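Glutathione transferase lambda1 (Populus trichocarpa, PDB 4PQH) probably transfers glutathione to electrophilic substrates, as a monomeric enzyme of the plant-specific lambda class of the glutathione transferase superfamily, and forms a covalent adduct with glutathione. Local coordinates at residues A[146-151]-A[199-204]. Residues are numbered along the deposited sequence; the frame is centred on the assembly and turned at random.
Sequences AAFDYI and PKLAAW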
loop_
_atom_site.group_PDB
_atom_site.type_symbol
_atom_site.label_atom_id
_atom_site.label_comp_id
_atom_site.label_asym_id
_atom_site.label_seq_id
_atom_site.Cartn_x
_atom_site.Cartn_y
_atom_site.Cartn_z
ATOM N N ALA A 146 -20.145 -4.480 -6.467
ATOM C CA ALA A 146 -19.661 -5.731 -7.042
ATOM C C ALA A 146 -18.211 -5.984 -6.654
ATOM O O ALA A 146 -17.821 -7.120 -6.393
ATOM C CB ALA A 146 -19.803 -5.703 -8.548
ATOM N N ALA A 147 -17.419 -4.922 -6.595
ATOM C CA ALA A 147 -16.012 -5.048 -6.241
ATOM C C ALA A 147 -15.866 -5.475 -4.789
ATOM O O ALA A 147 -15.055 -6.353 -4.453
ATOM C CB ALA A 147 -15.285 -3.737 -6.491
ATOM N N PHE A 148 -16.657 -4.867 -3.916
ATOM C CA PHE A 148 -16.592 -5.248 -2.509
ATOM C C PHE A 148 -17.233 -6.606 -2.249
ATOM O O PHE A 148 -16.866 -7.291 -1.291
ATOM C CB PHE A 148 -17.136 -4.142 -1.601
ATOM C CG PHE A 148 -16.150 -3.035 -1.355
ATOM C CD1 PHE A 148 -15.124 -3.214 -0.435
ATOM C CD2 PHE A 148 -16.220 -1.840 -2.061
ATOM C CE1 PHE A 148 -14.197 -2.216 -0.201
ATOM C CE2 PHE A 148 -15.291 -0.828 -1.826
ATOM C CZ PHE A 148 -14.277 -1.024 -0.897
ATOM N N ASP A 149 -18.166 -7.010 -3.103
ATOM C CA ASP A 149 -18.686 -8.376 -3.071
ATOM C C ASP A 149 -17.573 -9.378 -3.384
ATOM O O ASP A 149 -17.463 -10.431 -2.735
ATOM C CB ASP A 149 -19.830 -8.549 -4.067
ATOM C CG ASP A 149 -21.109 -7.906 -3.604
ATOM O OD1 ASP A 149 -21.201 -7.529 -2.414
ATOM O OD2 ASP A 149 -22.029 -7.788 -4.438
ATOM N N TYR A 150 -16.732 -9.050 -4.359
ATOM C CA TYR A 150 -15.608 -9.911 -4.706
ATOM C C TYR A 150 -14.670 -10.054 -3.507
ATOM O O TYR A 150 -14.210 -11.153 -3.189
ATOM C CB TYR A 150 -14.852 -9.360 -5.920
ATOM C CG TYR A 150 -13.735 -10.261 -6.394
ATOM C CD1 TYR A 150 -12.472 -10.194 -5.820
ATOM C CD2 TYR A 150 -13.946 -11.185 -7.410
ATOM C CE1 TYR A 150 -11.447 -11.021 -6.243
ATOM C CE2 TYR A 150 -12.927 -12.014 -7.845
ATOM C CZ TYR A 150 -11.678 -11.929 -7.256
ATOM O OH TYR A 150 -10.659 -12.755 -7.682
ATOM N N ILE A 151 -14.397 -8.941 -2.842
ATOM C CA ILE A 151 -13.539 -8.929 -1.662
ATOM C C ILE A 151 -14.135 -9.772 -0.527
ATOM O O ILE A 151 -13.432 -10.566 0.113
ATOM C CB ILE A 151 -13.288 -7.476 -1.178
ATOM C CG1 ILE A 151 -12.502 -6.696 -2.239
ATOM C CG2 ILE A 151 -12.581 -7.451 0.171
ATOM C CD1 ILE A 151 -11.199 -7.351 -2.626
ATOM N N PRO A 199 -19.899 -9.048 6.319
ATOM C CA PRO A 199 -19.312 -9.243 7.645
ATOM C C PRO A 199 -17.819 -9.599 7.636
ATOM O O PRO A 199 -17.103 -9.191 8.546
ATOM C CB PRO A 199 -20.151 -10.381 8.228
ATOM C CG PRO A 199 -20.713 -11.100 7.045
ATOM C CD PRO A 199 -20.945 -10.044 6.019
ATOM N N LYS A 200 -17.355 -10.340 6.637
ATOM C CA LYS A 200 -15.939 -10.690 6.567
ATOM C C LYS A 200 -15.106 -9.436 6.298
ATOM O O LYS A 200 -14.018 -9.258 6.853
ATOM C CB LYS A 200 -15.691 -11.739 5.480
ATOM C CG LYS A 200 -16.331 -13.097 5.739
ATOM C CD LYS A 200 -15.487 -13.945 6.654
ATOM C CE LYS A 200 -16.087 -15.331 6.831
ATOM N NZ LYS A 200 -15.376 -16.070 7.904
ATOM N N LEU A 201 -15.615 -8.575 5.421
ATOM C CA LEU A 201 -14.975 -7.305 5.141
ATOM C C LEU A 201 -14.971 -6.401 6.365
ATOM O O LEU A 201 -13.958 -5.774 6.676
ATOM C CB LEU A 201 -15.702 -6.612 3.992
ATOM C CG LEU A 201 -15.260 -5.177 3.723
ATOM C CD1 LEU A 201 -13.812 -5.132 3.268
ATOM C CD2 LEU A 201 -16.163 -4.568 2.690
ATOM N N ALA A 202 -16.105 -6.323 7.057
ATOM C CA ALA A 202 -16.174 -5.517 8.272
ATOM C C ALA A 202 -15.126 -5.998 9.284
ATOM O O ALA A 202 -14.420 -5.189 9.899
ATOM C CB ALA A 202 -17.579 -5.561 8.872
ATOM N N ALA A 203 -15.003 -7.318 9.433
ATOM C CA ALA A 203 -14.014 -7.895 10.335
ATOM C C ALA A 203 -12.577 -7.596 9.879
ATOM O O ALA A 203 -11.705 -7.294 10.695
ATOM C CB ALA A 203 -14.228 -9.404 10.463
ATOM N N TRP A 204 -12.342 -7.677 8.571
ATOM C CA TRP A 204 -11.029 -7.388 8.000
ATOM C C TRP A 204 -10.617 -5.955 8.332
ATOM O O TRP A 204 -9.487 -5.697 8.739
ATOM C CB TRP A 204 -11.060 -7.602 6.486
ATOM C CG TRP A 204 -9.738 -7.393 5.805
ATOM C CD1 TRP A 204 -8.798 -8.342 5.535
ATOM C CD2 TRP A 204 -9.226 -6.159 5.285
ATOM N NE1 TRP A 204 -7.721 -7.778 4.895
ATOM C CE2 TRP A 204 -7.963 -6.440 4.718
ATOM C CE3 TRP A 204 -9.710 -4.846 5.246
ATOM C CZ2 TRP A 204 -7.175 -5.449 4.130
ATOM C CZ3 TRP A 204 -8.929 -3.869 4.654
ATOM C CH2 TRP A 204 -7.679 -4.175 4.102
#
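Across Ile151 and Leu201, whose CA atoms lie 7.1 Å apart, helix 144-154 meets the first turn of helix 199-208; the two backbones share no hydrogen bond. The whole contact turns on Leu201, which reaches across with its two methyl groups divided between two residues one helical turn apart. CD2 comes to 3.6 Å from CD1 of Phe148, approaching the ring obliquely. CD1 lies 4.1 Å from CG2 of Ile151, a looser touch. Leu201 carries CG opposite its own backbone N (chi1 172°), which directs the fork of the side chain at the other helix. In Ile151 it is the short branch that does the touching: CG2 stands opposite the backbone N, whereas CG1 swings beside that nitrogen (chi1 -65°) and takes CD1 away from Leu201. All three side chains are buried, and the attraction between them is purely apolar. Polar ties run alongside. In the carboxylate of Glu152, one residue beyond Ile151, OE2 accepts a hydrogen bond from the backbone N of Lys200 and OE1 one from that of Leu201, binding the opening turn of helix 199-208 to helix 144-154, and Asp149 forms a salt bridge with Arg198, just ahead of Pro199. The contact belongs to the all-helical C-terminal domain of the glutathione transferase fold, away from the glutathione site. Helix 113-137 backs helix 144-154, with Phe129 set edge-to-face against Phe148 and also touching Ile151. From helix 170-190, Ile179 and Leu186 pack on Phe148 and Tyr175 on Ile151, while Asp172 OD1 accepts a hydrogen bond from the indole NE1 of Trp204, so that this long helix contacts both partners.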